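Local atomic coordinates of pancreatic lipase related protein 2 (Equus caballus, PDB entry 1W52), a protein that probably hydrolyses fatty-acyl ester bonds of galactolipids and triacylglycerols, releasing free fatty acids, as a calcium-binding member of the pancreatic lipase family. Residues D14-G19 with S188-L193; H77-R82 with H153-H158; V126-A131 with G164-G169; G172-L177 with S196-V201; A180-Q185 with S209-S214. All coordinates share one frame; numbering follows the deposited sequence.

Contacts 2, 3 and 4 are buried, contact 1 is partly so, and contact 5 lies at the surface. Contacts 2 and 3 both use helix 155-166, at its start and at its end. Contacts 1 and 4 share one calcium ion, bound through a backbone oxygen in 188-193 and a carboxylate in 196-201. Contact 4 pairs strand backbones. Contact 1 is apolar and aromatic, and contact 3 lays an arginine over alanines. Contact 2 brings glycine backbones together beside the probable nucleophile and a detergent. Contact 5 joins two loops by one carboxylate bond and a proline-methionine touch. Residues of contacts 1 and 5 also meet, through Val191 and Phe184.

Contact 1. Residues D14-G19 with S188-L193; sequences DKPWAG and SEEVRL. With CA (calcium ion), chain E.
Pro16 and Trp17 pack on Ser188, Glu190 and Val191, and no hydrogen bond crosses between the two loops. The apolar part centres on Val191 CG1. This methyl lies over one face of the Trp17 indole, displaced toward the rim, and makes a CH-pi contact 4.0 Å from the centroid of the six-membered ring. It also sits 3.9 Å from Pro16 CG. The proline, which follows a cis peptide bond, turns its CB toward Ser188 CB at 3.7 Å.

The charged side chain in the contact, Glu190, runs across Trp17 at about a right angle. Its CG is anti to the backbone N (chi1 172°), and this carbon meets Trp17 CZ2. The carboxylate plane is turned 71° from the indole plane. Glu190 OE1 lies 3.7 Å from Pro16 CD.

The metal contact is made by the backbone. Glu189 O binds the calcium ion at 2.2 Å, and Asp194 and Asp197 add their carboxylates. The contact thus joins the loop after strand 9-11 to the calcium-binding loop of the lipase domain. Trp17 reaches two helices: it makes a cation-pi contact with Arg124 of helix 116-141 and touches Glu162 and Arg165 of helix 155-166.

Contact 2. Residues H77-R82 with H153-H158; sequences HGFRDR and HSLGAH. With DDQ (decylamine-N,N-dimethyl-N-oxide), chain C.
Gly78 and Leu155 bring their backbones close, with 4.4 Å between their CA atoms. Gly78 opens a type II turn that ends at Asp81. In the other segment, the chain leaves a strand at His153, turns sharply at Ser154 (phi 57°, psi -117°) and enters a helix at Leu155. This fits the nucleophile elbow of the alpha/beta hydrolases (Gly152, Ser154, Gly156). The lack of a side chain at Gly78 and Gly156 is consistent with the close approach: Gly78 CA is 3.6 Å from Gly156 N.

Among side chains, Leu155 does the touching. Its CD2 lies 3.6 Å from Phe79 CB and also meets Phe79 N. Arg80 CG lies over the centre of the Phe79 ring, and the detergent tail passes nearby, with DDQ C7 3.9 Å from Phe79 CD2. At the detergent head, Asp81 OD1 is 2.9 Å from DDQ O1. Asp81 OD1 accepts from Arg82 N at 3.0 Å; Ser86 OG also bonds to OD1 and Trp87 NE1 to OD2. Ser154 OG is 3.8 Å from DDQ C8. It is the predicted nucleophile and bonds to His265. In related lipases the backbone N-H groups at the positions of Phe79 and Leu155 form the oxyanion hole; they probably do so here.

The site lies between the loop after strand 72-76 and the junction of strand 148-153 with helix 155-166. Helix 116-141 covers Phe79 and Leu155, while His153 NE2 bonds to His265 O on helix 257-277.

Contact 3. Residues V126-A131 with G164-G169; sequences VGAETA and GRRLEG
Ala131 and Gly127, which both touch Arg166, are joined by the shortest backbone bond within these segments: Ala131 N donates to Gly127 O at 2.7 Å. This turn of helix 116-141 presents a small-residue surface to the end of helix 155-166.

Arg166 lies on that surface. Its CG is anti to the carbonyl carbon (chi1 -61°), and the chain bends further out, at chi3 (100°). The aliphatic part meets one alanine: CD is 3.6 Å from Ala131 CB. The guanidinium end meets the other, with Arg166 NE 3.4 Å from Ala128 CB. Ala131 CB lies near the guanidinium plane, at its edge. Arg166 NH1 forms a salt bridge with Glu162, one turn earlier on its own helix, and NH2 makes a weak bond to Leu8 O.

Leu167 follows as the first residue past the helix. Its CD2 reaches Ala131 CB at 3.4 Å, and it also touches Ile134 and Gln135 of helix 116-141. A Schellman motif ends the helix here. Gly169 N bonds to Gly164 O at 3.1 Å, and Glu168 N bonds weakly to Arg165 O.

No hydrogen bond crosses between the segments. The contact between them is therefore apolar, through methyls and the arginine chain. The guanidinium bonds to Glu162 of its own helix and, weakly, to Leu8 O, and makes only nonpolar contacts with 126-131.

Contact 4. Residues G172-L177 with S196-V201; sequences GRVTGL and SDAQFV. With CA (calcium ion), chain E.
Val174 and Val201 pair as a parallel beta bridge, and their side chains run alongside each other in one direction. This is the closely packed part of the contact. Val174 N bonds to Phe200 O at 3.0 Å, nearly along the C=O axis (163°). A CA-H...O contact links Val201 CA to Val174 O at 3.1 Å. Val174 CG1 sits between the backbone N and the carbonyl carbon (chi1 50°), where it meets Ala198 CB at 3.4 Å and Val201 CG2 at 3.7 Å.

Arg173 and Phe200 also lie alongside each other, their flat groups only 13° apart. Arg173 NE is 3.6 Å from Phe200 CE2. The guanidinium is held by a salt bridge to Asp202 and by the oxygens of Gly310 and His311.

The solvent side is looser. There the exposed Gln199 touches with its CB, 3.6 Å from Gly172 O, and its amide is turned off from 172-177. Just before this pairing, Asp197 binds the calcium ion through OD1 and OD2, both at 2.5 Å.

The contact begins the pairing of strands 173-177 and 201-204 in the central sheet of the alpha/beta hydrolase fold. Strand 148-153 flanks 173-177 on its other edge, and Val174 touches Ala160 of helix 155-166.

Contact 5. Residues A180-Q185 with S209-S214; sequences AEPCFQ and SPMLPS
The carboxylate of Glu181 faces the backbone of Met211, whose N-H approaches OE1 from above the carboxylate plane, 49° out of it. Both segments are loops of the alpha/beta hydrolase fold, one after strand 173-177 and the other after strand 201-204. The Met211 N to Glu181 OE1 bond is 3.1 Å long. It is the one hydrogen bond between the two segments. Glu181 CD also lies 3.6 Å from Met211 CB. Another flat group, the Phe184 ring, has Cys183 CB off-centre over one face and stacks with His158 of helix 155-166.

Loops of this kind line the active-site side of the sheet. The side chain of Pro182 is about 4 Å from a bound detergent and about 7 Å from the side chains of Ser154 and His265, the predicted nucleophile and charge-relay histidine.

Glu181 extends to its partner with CG anti to the backbone N (chi1 -175°). Its own carbonyl closes the turn behind it: Glu181 O accepts from Phe184 N at 2.9 Å and from Gln185 N at 3.0 Å. Met211 touches Phe217, which belongs to the detergent pocket. Pro182 O takes a hydrogen bond from Tyr116 OH on helix 116-141.

The apolar half of the contact is Pro182 against Met211. Met211 bends at chi2 (76°) and crosses Pro182 at about a right angle, with its SD 3.6 Å from Pro182 CG.

Contact 1. Residues D14-G19 with S188-L193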
# COMPACT_ATOMS: atom_id res chain seq x y z
N ASP A 14 27.18 18.30 -6.01
CA ASP A 14 26.87 19.30 -5.01
C ASP A 14 25.39 19.48 -4.80
O ASP A 14 24.60 19.19 -5.64
CB ASP A 14 27.64 20.64 -5.23
CG ASP A 14 27.16 21.41 -6.47
OD1 ASP A 14 26.04 21.96 -6.43
OD2 ASP A 14 27.85 21.54 -7.51
N LYS A 15 25.06 19.92 -3.61
CA LYS A 15 23.71 20.22 -3.17
C LYS A 15 22.73 20.33 -4.34
O LYS A 15 23.11 20.87 -5.37
CB LYS A 15 23.74 21.52 -2.32
CG LYS A 15 24.91 21.56 -1.27
CD LYS A 15 25.06 22.89 -0.55
CE LYS A 15 24.09 22.96 0.61
NZ LYS A 15 23.71 24.37 0.85
N PRO A 16 21.49 19.82 -4.22
CA PRO A 16 21.03 18.96 -3.12
C PRO A 16 21.35 17.48 -3.24
O PRO A 16 20.85 16.72 -2.42
CB PRO A 16 19.50 19.17 -3.14
CG PRO A 16 19.17 19.38 -4.53
CD PRO A 16 20.37 20.14 -5.12
N TRP A 17 22.19 17.09 -4.19
CA TRP A 17 22.54 15.68 -4.34
C TRP A 17 23.43 15.13 -3.25
O TRP A 17 23.51 13.91 -3.09
CB TRP A 17 23.16 15.43 -5.71
CG TRP A 17 22.26 16.00 -6.78
CD1 TRP A 17 22.42 17.17 -7.44
CD2 TRP A 17 21.02 15.45 -7.24
NE1 TRP A 17 21.38 17.37 -8.32
CE2 TRP A 17 20.50 16.33 -8.22
CE3 TRP A 17 20.31 14.28 -6.97
CZ2 TRP A 17 19.33 16.08 -8.91
CZ3 TRP A 17 19.14 14.04 -7.63
CH2 TRP A 17 18.65 14.94 -8.59
N ALA A 18 24.10 16.02 -2.51
CA ALA A 18 25.08 15.66 -1.48
C ALA A 18 25.59 16.91 -0.78
O ALA A 18 25.59 17.98 -1.37
CB ALA A 18 26.27 14.84 -2.05
N GLY A 19 26.06 16.76 0.46
CA GLY A 19 26.31 17.88 1.36
C GLY A 19 25.02 18.55 1.80
O GLY A 19 24.92 19.77 1.88
N SER A 188 15.12 18.45 -0.88
CA SER A 188 14.66 19.07 -2.10
C SER A 188 13.91 18.01 -2.85
O SER A 188 14.27 16.82 -2.77
CB SER A 188 15.83 19.52 -2.96
OG SER A 188 15.36 20.27 -4.07
N GLU A 189 12.90 18.45 -3.59
CA GLU A 189 12.03 17.58 -4.32
C GLU A 189 12.85 17.11 -5.49
O GLU A 189 12.55 16.12 -6.12
CB GLU A 189 10.77 18.33 -4.73
CG GLU A 189 10.07 19.07 -3.57
CD GLU A 189 8.83 19.84 -4.02
OE1 GLU A 189 8.97 20.84 -4.74
OE2 GLU A 189 7.69 19.48 -3.66
N GLU A 190 13.93 17.81 -5.76
CA GLU A 190 14.81 17.43 -6.85
C GLU A 190 15.36 16.00 -6.65
O GLU A 190 15.66 15.27 -7.62
CB GLU A 190 15.93 18.48 -7.01
CG GLU A 190 17.02 18.07 -8.00
CD GLU A 190 17.83 19.23 -8.61
OE1 GLU A 190 18.00 20.27 -7.94
OE2 GLU A 190 18.33 19.08 -9.75
N VAL A 191 15.47 15.58 -5.39
CA VAL A 191 16.20 14.34 -5.01
C VAL A 191 15.29 13.23 -4.58
O VAL A 191 15.66 12.07 -4.62
CB VAL A 191 17.24 14.58 -3.86
CG1 VAL A 191 18.28 15.60 -4.30
CG2 VAL A 191 16.56 15.05 -2.60
N ARG A 192 14.10 13.61 -4.18
CA ARG A 192 13.16 12.67 -3.72
C ARG A 192 12.04 12.45 -4.76
O ARG A 192 12.31 12.29 -5.97
CB ARG A 192 12.67 13.09 -2.32
CG ARG A 192 11.90 14.39 -2.20
CD ARG A 192 11.55 14.64 -0.82
NE ARG A 192 10.70 15.79 -0.53
CZ ARG A 192 9.44 15.96 -0.95
NH1 ARG A 192 8.86 15.10 -1.77
NH2 ARG A 192 8.76 17.03 -0.56
N LEU A 193 10.82 12.29 -4.24
CA LEU A 193 9.65 11.92 -4.98
C LEU A 193 8.54 12.79 -4.40
O LEU A 193 8.33 12.85 -3.16
CB LEU A 193 9.33 10.43 -4.81
CG LEU A 193 7.82 10.10 -5.00
CD1 LEU A 193 7.36 10.48 -6.38
CD2 LEU A 193 7.36 8.65 -4.72
CA CA E . 10.92 15.03 -7.21

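Contact 2. Residues H77-R82 with H153-H158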
# COMPACT_ATOMS: atom_id res chain seq x y z
N HIS A 77 12.78 -2.04 -8.15
CA HIS A 77 13.13 -2.44 -6.79
C HIS A 77 14.03 -1.40 -6.09
O HIS A 77 14.45 -0.39 -6.68
CB HIS A 77 13.84 -3.80 -6.77
CG HIS A 77 15.24 -3.75 -7.28
ND1 HIS A 77 15.76 -4.71 -8.12
CD2 HIS A 77 16.22 -2.83 -7.12
CE1 HIS A 77 17.01 -4.41 -8.41
NE2 HIS A 77 17.32 -3.27 -7.82
N GLY A 78 14.36 -1.64 -4.83
CA GLY A 78 15.29 -0.75 -4.17
C GLY A 78 16.54 -1.42 -3.65
O GLY A 78 16.93 -2.48 -4.17
N PHE A 79 17.12 -0.78 -2.60
CA PHE A 79 18.34 -1.24 -1.87
C PHE A 79 18.34 -2.74 -1.65
O PHE A 79 17.39 -3.30 -1.07
CB PHE A 79 18.38 -0.51 -0.51
CG PHE A 79 19.64 -0.72 0.29
CD1 PHE A 79 20.86 -0.22 -0.12
CD2 PHE A 79 19.60 -1.38 1.49
CE1 PHE A 79 22.00 -0.44 0.63
CE2 PHE A 79 20.77 -1.57 2.23
CZ PHE A 79 21.95 -1.10 1.77
N ARG A 80 19.35 -3.37 -2.20
CA ARG A 80 19.65 -4.80 -1.97
C ARG A 80 18.57 -5.79 -2.30
O ARG A 80 18.36 -6.79 -1.61
CB ARG A 80 20.13 -5.03 -0.55
CG ARG A 80 21.43 -4.24 -0.31
CD ARG A 80 22.19 -4.69 0.84
NE ARG A 80 23.27 -5.57 0.43
CZ ARG A 80 24.56 -5.23 0.33
NH1 ARG A 80 25.00 -3.96 0.56
NH2 ARG A 80 25.41 -6.21 0.01
N ASP A 81 17.91 -5.49 -3.39
CA ASP A 81 16.87 -6.30 -3.94
C ASP A 81 17.26 -6.45 -5.42
O ASP A 81 18.24 -5.80 -5.90
CB ASP A 81 15.58 -5.51 -3.84
CG ASP A 81 14.38 -6.37 -3.64
OD1 ASP A 81 14.35 -7.57 -4.03
OD2 ASP A 81 13.36 -5.86 -3.11
N ARG A 82 16.49 -7.29 -6.14
CA ARG A 82 16.67 -7.52 -7.57
C ARG A 82 15.34 -7.54 -8.40
O ARG A 82 14.23 -7.58 -7.86
CB ARG A 82 17.49 -8.80 -7.78
CG ARG A 82 16.82 -9.99 -7.22
CD ARG A 82 17.46 -11.26 -7.60
NE ARG A 82 16.58 -12.34 -7.20
CZ ARG A 82 16.79 -13.63 -7.47
NH1 ARG A 82 17.88 -14.01 -8.18
NH2 ARG A 82 15.92 -14.56 -7.05
N HIS A 153 9.51 0.58 -5.31
CA HIS A 153 9.58 0.30 -3.87
C HIS A 153 10.85 0.86 -3.17
O HIS A 153 11.95 0.67 -3.65
CB HIS A 153 9.52 -1.22 -3.58
CG HIS A 153 9.73 -1.55 -2.13
ND1 HIS A 153 10.93 -2.00 -1.63
CD2 HIS A 153 8.91 -1.41 -1.05
CE1 HIS A 153 10.83 -2.15 -0.32
NE2 HIS A 153 9.63 -1.78 0.06
N SER A 154 10.67 1.51 -2.01
CA SER A 154 11.78 1.99 -1.17
C SER A 154 12.63 2.91 -2.02
O SER A 154 12.19 3.93 -2.47
CB SER A 154 12.63 0.84 -0.55
OG SER A 154 13.79 1.27 0.22
N LEU A 155 13.87 2.54 -2.23
CA LEU A 155 14.73 3.41 -3.00
C LEU A 155 14.15 3.52 -4.38
O LEU A 155 14.07 4.58 -4.89
CB LEU A 155 16.10 2.80 -3.04
CG LEU A 155 17.29 3.58 -2.48
CD1 LEU A 155 17.05 4.19 -1.14
CD2 LEU A 155 18.40 2.56 -2.43
N GLY A 156 13.72 2.40 -4.97
CA GLY A 156 12.91 2.40 -6.19
C GLY A 156 11.82 3.47 -6.32
O GLY A 156 11.62 4.06 -7.38
N ALA A 157 11.07 3.72 -5.26
CA ALA A 157 10.11 4.78 -5.34
C ALA A 157 10.78 6.09 -5.74
O ALA A 157 10.31 6.81 -6.58
CB ALA A 157 9.40 4.96 -4.01
N HIS A 158 11.85 6.45 -5.09
CA HIS A 158 12.54 7.68 -5.40
C HIS A 158 13.18 7.64 -6.81
O HIS A 158 13.23 8.66 -7.54
CB HIS A 158 13.60 7.90 -4.34
CG HIS A 158 13.05 8.27 -3.00
ND1 HIS A 158 12.10 9.25 -2.84
CD2 HIS A 158 13.30 7.77 -1.76
CE1 HIS A 158 11.80 9.37 -1.56
NE2 HIS A 158 12.51 8.48 -0.88
N1 DDQ C . 14.58 -8.77 -0.37
O1 DDQ C . 13.81 -8.56 -1.33
CM1 DDQ C . 14.18 -10.07 0.30
CM2 DDQ C . 16.00 -8.88 -0.83
C1 DDQ C . 14.34 -7.59 0.52
C2 DDQ C . 15.21 -6.35 0.30
C3 DDQ C . 15.94 -6.04 1.60
C4 DDQ C . 15.29 -4.93 2.41
C5 DDQ C . 16.28 -3.80 2.67
C6 DDQ C . 15.53 -2.76 3.46
C7 DDQ C . 16.35 -1.53 3.68
C8 DDQ C . 15.69 -0.30 3.09
C9 DDQ C . 16.68 0.87 3.11
C10 DDQ C . 16.03 2.22 3.34

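Contact 3. Residues V126-A131 with G164-G169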
# COMPACT_ATOMS: atom_id res chain seq x y z
N VAL A 126 19.95 4.86 -12.66
CA VAL A 126 18.75 4.12 -13.05
C VAL A 126 17.62 5.06 -13.42
O VAL A 126 16.80 4.74 -14.24
CB VAL A 126 18.25 3.23 -11.90
CG1 VAL A 126 17.06 2.43 -12.35
CG2 VAL A 126 19.32 2.26 -11.42
N GLY A 127 17.57 6.23 -12.79
CA GLY A 127 16.52 7.19 -13.08
C GLY A 127 16.63 7.47 -14.55
O GLY A 127 15.70 7.25 -15.31
N ALA A 128 17.82 7.95 -14.92
CA ALA A 128 18.23 8.29 -16.26
C ALA A 128 18.16 7.14 -17.24
O ALA A 128 17.59 7.30 -18.27
CB ALA A 128 19.64 8.84 -16.21
N GLU A 129 18.75 5.99 -16.95
CA GLU A 129 18.52 4.83 -17.80
C GLU A 129 17.07 4.76 -18.15
O GLU A 129 16.73 4.61 -19.32
CB GLU A 129 18.84 3.51 -17.11
CG GLU A 129 20.28 3.35 -16.69
CD GLU A 129 21.21 3.14 -17.87
OE1 GLU A 129 20.95 2.24 -18.69
OE2 GLU A 129 22.21 3.87 -17.96
N THR A 130 16.20 4.83 -17.14
CA THR A 130 14.75 4.63 -17.32
C THR A 130 14.16 5.81 -18.09
O THR A 130 13.66 5.63 -19.19
CB THR A 130 14.05 4.38 -15.95
OG1 THR A 130 14.29 3.02 -15.57
CG2 THR A 130 12.54 4.48 -16.01
N ALA A 131 14.21 7.00 -17.51
CA ALA A 131 13.85 8.22 -18.24
C ALA A 131 14.29 8.13 -19.70
O ALA A 131 13.48 8.25 -20.57
CB ALA A 131 14.46 9.44 -17.60
N GLY A 164 10.70 10.41 -13.47
CA GLY A 164 9.55 11.25 -13.66
C GLY A 164 9.86 12.73 -13.81
O GLY A 164 9.20 13.45 -14.60
N ARG A 165 10.81 13.20 -13.02
CA ARG A 165 11.26 14.56 -13.04
C ARG A 165 12.13 14.87 -14.28
O ARG A 165 12.09 15.97 -14.83
CB ARG A 165 12.06 14.82 -11.79
CG ARG A 165 12.68 16.19 -11.67
CD ARG A 165 13.83 16.24 -10.66
NE ARG A 165 14.94 15.42 -11.15
CZ ARG A 165 16.02 15.92 -11.72
NH1 ARG A 165 16.17 17.24 -11.85
NH2 ARG A 165 16.98 15.10 -12.17
N ARG A 166 12.91 13.90 -14.72
CA ARG A 166 13.63 14.09 -15.95
C ARG A 166 12.65 14.32 -17.09
O ARG A 166 13.00 14.99 -18.01
CB ARG A 166 14.53 12.91 -16.24
CG ARG A 166 15.56 12.71 -15.14
CD ARG A 166 16.34 11.39 -15.24
NE ARG A 166 17.65 11.59 -15.84
CZ ARG A 166 18.62 12.31 -15.29
NH1 ARG A 166 18.43 12.90 -14.12
NH2 ARG A 166 19.78 12.44 -15.93
N LEU A 167 11.43 13.80 -17.04
CA LEU A 167 10.46 14.04 -18.11
C LEU A 167 9.45 15.13 -17.68
O LEU A 167 8.29 15.02 -17.94
CB LEU A 167 9.76 12.74 -18.57
CG LEU A 167 10.53 11.41 -18.44
CD1 LEU A 167 10.22 10.31 -19.47
CD2 LEU A 167 12.03 11.60 -18.52
N GLU A 168 9.92 16.19 -17.05
CA GLU A 168 9.08 17.32 -16.66
C GLU A 168 7.66 17.00 -16.18
O GLU A 168 6.74 17.78 -16.38
CB GLU A 168 8.97 18.32 -17.83
CG GLU A 168 10.09 19.39 -17.92
CD GLU A 168 11.27 18.94 -18.77
OE1 GLU A 168 11.08 18.35 -19.88
OE2 GLU A 168 12.41 19.18 -18.32
N GLY A 169 7.48 15.85 -15.54
CA GLY A 169 6.15 15.42 -15.10
C GLY A 169 5.17 15.00 -16.18
O GLY A 169 3.94 15.06 -15.98

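Contact 4. Residues G172-L177 with S196-V201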
# COMPACT_ATOMS: atom_id res chain seq x y z
N GLY A 172 2.51 9.59 -16.81
CA GLY A 172 1.15 9.59 -16.33
C GLY A 172 0.99 9.19 -14.90
O GLY A 172 0.09 9.65 -14.22
N ARG A 173 1.84 8.29 -14.43
CA ARG A 173 1.75 7.86 -13.04
C ARG A 173 2.99 7.18 -12.53
O ARG A 173 3.56 6.29 -13.17
CB ARG A 173 0.62 6.89 -12.88
CG ARG A 173 0.31 6.48 -11.50
CD ARG A 173 -0.66 5.34 -11.54
NE ARG A 173 -1.21 4.98 -10.24
CZ ARG A 173 -1.77 3.80 -9.98
NH1 ARG A 173 -1.84 2.89 -10.93
NH2 ARG A 173 -2.29 3.54 -8.78
N VAL A 174 3.39 7.62 -11.35
CA VAL A 174 4.39 6.93 -10.57
C VAL A 174 3.71 6.64 -9.24
O VAL A 174 2.97 7.47 -8.69
CB VAL A 174 5.75 7.69 -10.46
CG1 VAL A 174 5.54 9.07 -10.04
CG2 VAL A 174 6.64 7.06 -9.41
N THR A 175 3.92 5.41 -8.80
CA THR A 175 3.40 4.89 -7.55
C THR A 175 4.59 4.58 -6.65
O THR A 175 5.52 3.87 -7.03
CB THR A 175 2.64 3.61 -7.82
OG1 THR A 175 1.43 3.90 -8.55
CG2 THR A 175 2.21 2.99 -6.52
N GLY A 176 4.57 5.14 -5.45
CA GLY A 176 5.65 4.92 -4.49
C GLY A 176 5.32 3.87 -3.45
O GLY A 176 4.53 4.12 -2.58
N LEU A 177 5.89 2.68 -3.55
CA LEU A 177 5.69 1.66 -2.52
C LEU A 177 6.70 1.83 -1.37
O LEU A 177 7.90 1.52 -1.50
CB LEU A 177 5.80 0.29 -3.14
CG LEU A 177 4.79 0.08 -4.26
CD1 LEU A 177 4.69 -1.38 -4.40
CD2 LEU A 177 3.41 0.62 -3.93
N SER A 196 4.94 16.32 -8.21
CA SER A 196 5.35 16.95 -9.44
C SER A 196 6.08 15.99 -10.37
O SER A 196 6.42 16.40 -11.48
CB SER A 196 6.25 18.18 -9.14
OG SER A 196 7.63 17.83 -8.98
N ASP A 197 6.37 14.77 -9.97
CA ASP A 197 7.23 13.96 -10.83
C ASP A 197 6.37 13.21 -11.84
O ASP A 197 6.89 12.63 -12.80
CB ASP A 197 8.13 13.02 -10.01
CG ASP A 197 9.05 13.76 -9.02
OD1 ASP A 197 9.73 14.78 -9.36
OD2 ASP A 197 9.17 13.38 -7.84
N ALA A 198 5.06 13.21 -11.61
CA ALA A 198 4.12 12.58 -12.55
C ALA A 198 2.79 13.30 -12.56
O ALA A 198 2.54 14.15 -11.72
CB ALA A 198 3.93 11.14 -12.26
N GLN A 199 1.96 13.00 -13.55
CA GLN A 199 0.65 13.60 -13.62
C GLN A 199 -0.13 13.14 -12.42
O GLN A 199 -1.01 13.83 -11.91
CB GLN A 199 -0.08 13.20 -14.90
CG GLN A 199 0.64 13.60 -16.21
CD GLN A 199 0.49 15.06 -16.54
OE1 GLN A 199 0.37 15.91 -15.67
NE2 GLN A 199 0.51 15.35 -17.83
N PHE A 200 0.22 11.95 -11.95
CA PHE A 200 -0.39 11.33 -10.79
C PHE A 200 0.63 10.51 -10.01
O PHE A 200 1.25 9.57 -10.57
CB PHE A 200 -1.47 10.39 -11.25
CG PHE A 200 -2.20 9.72 -10.14
CD1 PHE A 200 -2.62 10.43 -9.00
CD2 PHE A 200 -2.50 8.35 -10.22
CE1 PHE A 200 -3.34 9.79 -7.99
CE2 PHE A 200 -3.23 7.73 -9.19
CZ PHE A 200 -3.65 8.46 -8.09
N VAL A 201 0.75 10.85 -8.72
CA VAL A 201 1.60 10.13 -7.77
C VAL A 201 0.73 9.62 -6.64
O VAL A 201 0.05 10.40 -5.95
CB VAL A 201 2.74 11.04 -7.17
CG1 VAL A 201 3.65 10.25 -6.23
CG2 VAL A 201 3.60 11.74 -8.26
CA CA E . 10.92 15.03 -7.21

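Contact 5. Residues A180-Q185 with S209-S214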
# COMPACT_ATOMS: atom_id res chain seq x y z
N ALA A 180 11.70 5.27 0.58
CA ALA A 180 12.73 5.26 1.61
C ALA A 180 12.77 6.59 2.34
O ALA A 180 12.53 7.64 1.72
CB ALA A 180 14.06 4.98 0.99
N GLU A 181 13.09 6.53 3.63
CA GLU A 181 13.26 7.72 4.45
C GLU A 181 14.69 8.28 4.45
O GLU A 181 14.88 9.39 4.03
CB GLU A 181 12.81 7.46 5.88
CG GLU A 181 12.88 8.72 6.70
CD GLU A 181 12.32 8.58 8.10
OE1 GLU A 181 11.54 7.59 8.41
OE2 GLU A 181 12.65 9.51 8.85
N PRO A 182 15.68 7.53 4.95
CA PRO A 182 17.07 8.01 5.03
C PRO A 182 17.54 8.72 3.79
O PRO A 182 17.52 8.09 2.76
CB PRO A 182 17.87 6.73 5.14
CG PRO A 182 16.98 5.81 5.82
CD PRO A 182 15.60 6.14 5.43
N CYS A 183 17.99 9.97 3.90
CA CYS A 183 18.48 10.74 2.75
C CYS A 183 17.41 11.39 1.89
O CYS A 183 17.76 12.14 1.02
CB CYS A 183 19.36 9.89 1.85
SG CYS A 183 20.70 9.18 2.75
N PHE A 184 16.14 11.19 2.17
CA PHE A 184 15.05 11.72 1.38
C PHE A 184 14.04 12.50 2.22
O PHE A 184 13.75 13.64 1.97
CB PHE A 184 14.35 10.56 0.69
CG PHE A 184 15.22 9.77 -0.21
CD1 PHE A 184 15.55 10.24 -1.45
CD2 PHE A 184 15.69 8.53 0.14
CE1 PHE A 184 16.32 9.51 -2.30
CE2 PHE A 184 16.47 7.76 -0.73
CZ PHE A 184 16.79 8.27 -1.95
N GLN A 185 13.45 11.91 3.23
CA GLN A 185 12.52 12.73 4.03
C GLN A 185 13.12 14.13 4.25
O GLN A 185 14.32 14.28 4.53
CB GLN A 185 12.18 12.08 5.37
CG GLN A 185 10.93 12.67 5.97
CD GLN A 185 9.99 11.60 6.49
OE1 GLN A 185 9.72 10.60 5.83
NE2 GLN A 185 9.47 11.82 7.66
N SER A 209 7.33 4.75 10.84
CA SER A 209 8.04 5.04 12.10
C SER A 209 9.32 5.82 11.74
O SER A 209 9.78 5.84 10.55
CB SER A 209 8.35 3.73 12.85
OG SER A 209 7.54 2.66 12.32
N PRO A 210 9.81 6.58 12.68
CA PRO A 210 11.03 7.34 12.40
C PRO A 210 12.24 6.50 12.18
O PRO A 210 12.56 5.66 12.97
CB PRO A 210 11.19 8.24 13.62
CG PRO A 210 10.11 7.96 14.49
CD PRO A 210 9.18 6.98 13.93
N MET A 211 12.91 6.70 11.07
CA MET A 211 14.11 5.91 10.80
C MET A 211 15.07 6.03 11.99
O MET A 211 15.57 5.06 12.49
CB MET A 211 14.84 6.42 9.59
CG MET A 211 16.20 5.79 9.45
SD MET A 211 15.94 4.13 8.86
CE MET A 211 17.70 3.57 8.85
N LEU A 212 15.31 7.25 12.41
CA LEU A 212 16.25 7.49 13.46
C LEU A 212 15.64 7.54 14.85
O LEU A 212 14.50 7.90 15.05
CB LEU A 212 17.00 8.76 13.18
CG LEU A 212 18.14 8.62 12.20
CD1 LEU A 212 18.96 9.87 12.39
CD2 LEU A 212 18.97 7.36 12.39
N PRO A 213 16.54 7.39 15.84
CA PRO A 213 16.35 6.44 16.92
C PRO A 213 15.12 5.63 16.74
O PRO A 213 14.21 6.12 17.41
CB PRO A 213 16.25 7.40 18.13
CG PRO A 213 17.48 8.58 17.76
CD PRO A 213 17.66 8.33 16.20
N SER A 214 15.04 4.55 15.92
CA SER A 214 13.75 3.79 15.78
C SER A 214 13.49 2.88 14.53
O SER A 214 12.65 1.95 14.53
CB SER A 214 12.58 4.77 15.93
OG SER A 214 11.35 4.22 15.63